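Local coordinates for protein methylmalonate-semialdehyde dehydrogenase (Oceanimonas doudoroffii, PDB 4ZZ7) that catalyses the NAD-dependent, CoA-acylating oxidation of methylmalonate semialdehyde to propanoyl-CoA and bicarbonate, as a member of the aldehyde dehydrogenase family, at residues L159-M164 with A222-G227. Sequence-based numbering, arbitrary orientation.
With NAD (nicotinamide-adenine-dinucleotide), chain M.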
loop_
_atom_site.group_PDB
_atom_site.type_symbol
_atom_site.label_atom_id
_atom_site.label_comp_id
_atom_site.label_asym_id
_atom_site.label_seq_id
_atom_site.Cartn_x
_atom_site.Cartn_y
_atom_site.Cartn_z
ATOM N N LEU A 159 -15.560 5.614 -19.835
ATOM C CA LEU A 159 -15.573 4.847 -18.580
ATOM C C LEU A 159 -14.192 4.778 -17.921
ATOM O O LEU A 159 -14.051 4.486 -16.742
ATOM C CB LEU A 159 -16.141 3.455 -18.806
ATOM C CG LEU A 159 -17.640 3.460 -19.135
ATOM C CD1 LEU A 159 -18.045 2.101 -19.718
ATOM C CD2 LEU A 159 -18.530 3.869 -17.944
ATOM N N TRP A 160 -13.159 5.081 -18.676
ATOM C CA TRP A 160 -11.863 5.323 -18.076
ATOM C C TRP A 160 -11.904 6.449 -17.069
ATOM O O TRP A 160 -11.176 6.427 -16.080
ATOM C CB TRP A 160 -10.830 5.668 -19.153
ATOM C CG TRP A 160 -10.375 4.497 -19.966
ATOM C CD1 TRP A 160 -10.868 3.224 -19.940
ATOM C CD2 TRP A 160 -9.318 4.494 -20.922
ATOM N NE1 TRP A 160 -10.170 2.424 -20.818
ATOM C CE2 TRP A 160 -9.218 3.183 -21.435
ATOM C CE3 TRP A 160 -8.442 5.470 -21.391
ATOM C CZ2 TRP A 160 -8.283 2.831 -22.380
ATOM C CZ3 TRP A 160 -7.517 5.119 -22.318
ATOM C CH2 TRP A 160 -7.438 3.810 -22.814
ATOM N N MET A 161 -12.744 7.440 -17.327
ATOM C CA MET A 161 -12.642 8.724 -16.655
ATOM C C MET A 161 -13.689 8.960 -15.577
ATOM O O MET A 161 -13.354 9.099 -14.398
ATOM C CB MET A 161 -12.725 9.839 -17.702
ATOM C CG MET A 161 -11.622 9.789 -18.750
ATOM S SD MET A 161 -11.786 11.123 -19.952
ATOM C CE MET A 161 -10.626 10.597 -21.220
ATOM N N PHE A 162 -14.951 9.017 -15.986
ATOM C CA PHE A 162 -15.997 9.492 -15.081
ATOM C C PHE A 162 -16.483 8.552 -13.978
ATOM O O PHE A 162 -16.879 9.026 -12.924
ATOM C CB PHE A 162 -17.175 10.099 -15.844
ATOM C CG PHE A 162 -18.055 9.123 -16.559
ATOM C CD1 PHE A 162 -19.069 8.463 -15.887
ATOM C CD2 PHE A 162 -17.935 8.945 -17.920
ATOM C CE1 PHE A 162 -19.929 7.615 -16.562
ATOM C CE2 PHE A 162 -18.776 8.094 -18.598
ATOM C CZ PHE A 162 -19.784 7.432 -17.922
ATOM N N PRO A 163 -16.470 7.229 -14.204
ATOM C CA PRO A 163 -16.744 6.387 -13.044
ATOM C C PRO A 163 -15.807 6.743 -11.892
ATOM O O PRO A 163 -16.270 7.105 -10.826
ATOM C CB PRO A 163 -16.499 4.971 -13.573
ATOM C CG PRO A 163 -16.844 5.076 -15.006
ATOM C CD PRO A 163 -16.325 6.426 -15.427
ATOM N N MET A 164 -14.505 6.714 -12.146
ATOM C CA MET A 164 -13.525 6.882 -11.068
ATOM C C MET A 164 -13.541 8.317 -10.559
ATOM O O MET A 164 -13.437 8.544 -9.353
ATOM C CB MET A 164 -12.103 6.503 -11.516
ATOM C CG MET A 164 -11.030 6.687 -10.433
ATOM S SD MET A 164 -11.297 5.702 -8.945
ATOM C CE MET A 164 -10.886 4.095 -9.599
ATOM N N ALA A 222 -9.423 19.898 -13.480
ATOM C CA ALA A 222 -8.593 18.837 -14.056
ATOM C C ALA A 222 -9.132 18.378 -15.387
ATOM O O ALA A 222 -10.339 18.298 -15.575
ATOM C CB ALA A 222 -8.502 17.651 -13.104
ATOM N N VAL A 223 -8.236 18.033 -16.299
ATOM C CA VAL A 223 -8.635 17.606 -17.635
ATOM C C VAL A 223 -7.994 16.273 -18.049
ATOM O O VAL A 223 -6.772 16.177 -18.151
ATOM C CB VAL A 223 -8.274 18.695 -18.665
ATOM C CG1 VAL A 223 -8.706 18.277 -20.073
ATOM C CG2 VAL A 223 -8.902 20.031 -18.259
ATOM N N SER A 224 -8.834 15.268 -18.305
ATOM C CA SER A 224 -8.409 13.965 -18.872
ATOM C C SER A 224 -8.691 13.904 -20.379
ATOM O O SER A 224 -9.857 13.856 -20.796
ATOM C CB SER A 224 -9.150 12.803 -18.191
ATOM O OG SER A 224 -8.698 12.574 -16.864
ATOM N N PHE A 225 -7.627 13.911 -21.185
ATOM C CA PHE A 225 -7.760 13.817 -22.642
ATOM C C PHE A 225 -7.216 12.516 -23.112
ATOM O O PHE A 225 -6.167 12.096 -22.646
ATOM C CB PHE A 225 -7.006 14.924 -23.391
ATOM C CG PHE A 225 -7.078 14.790 -24.898
ATOM C CD1 PHE A 225 -8.180 15.216 -25.584
ATOM C CD2 PHE A 225 -6.041 14.208 -25.619
ATOM C CE1 PHE A 225 -8.258 15.069 -26.956
ATOM C CE2 PHE A 225 -6.111 14.061 -26.993
ATOM C CZ PHE A 225 -7.221 14.492 -27.662
ATOM N N VAL A 226 -7.940 11.908 -24.056
ATOM C CA VAL A 226 -7.501 10.718 -24.798
ATOM C C VAL A 226 -7.770 11.007 -26.277
ATOM O O VAL A 226 -8.871 11.396 -26.643
ATOM C CB VAL A 226 -8.252 9.440 -24.339
ATOM C CG1 VAL A 226 -7.911 8.242 -25.209
ATOM C CG2 VAL A 226 -7.883 9.123 -22.908
ATOM N N GLY A 227 -6.758 10.842 -27.119
ATOM C CA GLY A 227 -6.903 11.106 -28.547
ATOM C C GLY A 227 -5.565 11.103 -29.264
ATOM O O GLY A 227 -4.647 10.390 -28.855
HETATM P PA NAD M . -8.594 13.435 -31.861
HETATM O O1A NAD M . -9.170 14.176 -33.064
HETATM O O2A NAD M . -7.118 13.509 -31.509
HETATM O O5B NAD M . -9.369 13.948 -30.530
HETATM C C5B NAD M . -10.594 13.377 -30.048
HETATM C C4B NAD M . -11.377 14.369 -29.188
HETATM O O4B NAD M . -10.755 15.656 -29.210
HETATM C C3B NAD M . -12.811 14.591 -29.659
HETATM O O3B NAD M . -13.657 14.609 -28.506
HETATM C C2B NAD M . -12.778 15.913 -30.421
HETATM O O2B NAD M . -13.913 16.779 -30.327
HETATM C C1B NAD M . -11.599 16.646 -29.809
HETATM N N9A NAD M . -10.844 17.462 -30.807
HETATM C C8A NAD M . -10.555 17.104 -32.092
HETATM N N7A NAD M . -9.841 18.072 -32.705
HETATM C C5A NAD M . -9.661 19.081 -31.817
HETATM C C6A NAD M . -8.994 20.416 -31.834
HETATM N N6A NAD M . -8.371 20.842 -32.953
HETATM N N1A NAD M . -9.030 21.166 -30.699
HETATM C C2A NAD M . -9.666 20.732 -29.568
HETATM N N3A NAD M . -10.286 19.538 -29.469
HETATM C C4A NAD M . -10.324 18.684 -30.547
HETATM O O3 NAD M . -9.006 11.851 -31.966
HETATM P PN NAD M . -10.099 11.117 -32.942
HETATM O O1N NAD M . -11.533 11.454 -32.520
HETATM O O2N NAD M . -9.720 11.177 -34.428
HETATM O O5D NAD M . -9.743 9.639 -32.424
HETATM C C5D NAD M . -8.571 8.965 -32.912
HETATM C C4D NAD M . -7.319 9.083 -32.018
HETATM O O4D NAD M . -7.436 8.474 -30.712
HETATM C C3D NAD M . -6.120 8.382 -32.679
HETATM O O3D NAD M . -5.215 9.339 -33.241
HETATM C C2D NAD M . -5.448 7.526 -31.594
HETATM O O2D NAD M . -4.027 7.700 -31.572
HETATM C C1D NAD M . -6.129 8.012 -30.326
HETATM N N1N NAD M . -6.211 7.038 -29.243
HETATM C C2N NAD M . -5.306 7.148 -28.262
HETATM C C3N NAD M . -5.322 6.270 -27.182
HETATM C C7N NAD M . -4.306 6.325 -26.066
HETATM O O7N NAD M . -3.083 6.308 -26.247
HETATM N N7N NAD M . -4.798 6.346 -24.840
HETATM C C4N NAD M . -6.315 5.299 -27.121
HETATM C C5N NAD M . -7.254 5.199 -28.140
HETATM C C6N NAD M . -7.180 6.098 -29.205
#
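M161 and W160 of helix 159-164 lie over S224 and V226 of strand 222-226, with the helix and strand running nearly antiparallel at 153° and their axes 9.6 Å apart. The nearest backbone pair is M161 and S224, 7.1 Å between CA atoms. This is helix-on-sheet packing in the Rossmann-like NAD-binding domain of the aldehyde dehydrogenase fold. The strand sits between strands 144-148 and 245-249 of the parallel part of the sheet. No hydrogen bond joins the two segments; the contact is buried and mostly apolar.

M161 carries most of it. Its CG is anti to the carbonyl carbon (chi1 -60°). Beyond CG the chain is extended and runs at a slant to the strand, from S224 to V226. M161 SD rests on S224 CB at 3.6 Å. M161 CE ends 3.4 Å from S224 O and 3.5 Å from V226 CG2, bridging the two residues that face the helix. An alanine at M161 would probably leave S224 CB and V226 CG2 without this cover and open a gap between helix and sheet next to T149. The hydroxyl of S224 does not bond to the helix; OG is hydrogen-bonded to Q247 and Y474.

V226 is shared between the helix and the cofactor. One branch, V226 CG2, meets M161 and the benzene ring of W160, whose CE3 is 4.0 Å from it. The other, CG1, touches the nicotinamide carboxamide. F225 points to the other side of the sheet, where helix 229-241 packs on it, and its CE1 lies 3.4 Å from NAD O4B. The W160 ring also borders the nicotinamide end of the pocket: its edge, at CZ3, stands 3.9 Å from NAD N7N, close to the indole plane.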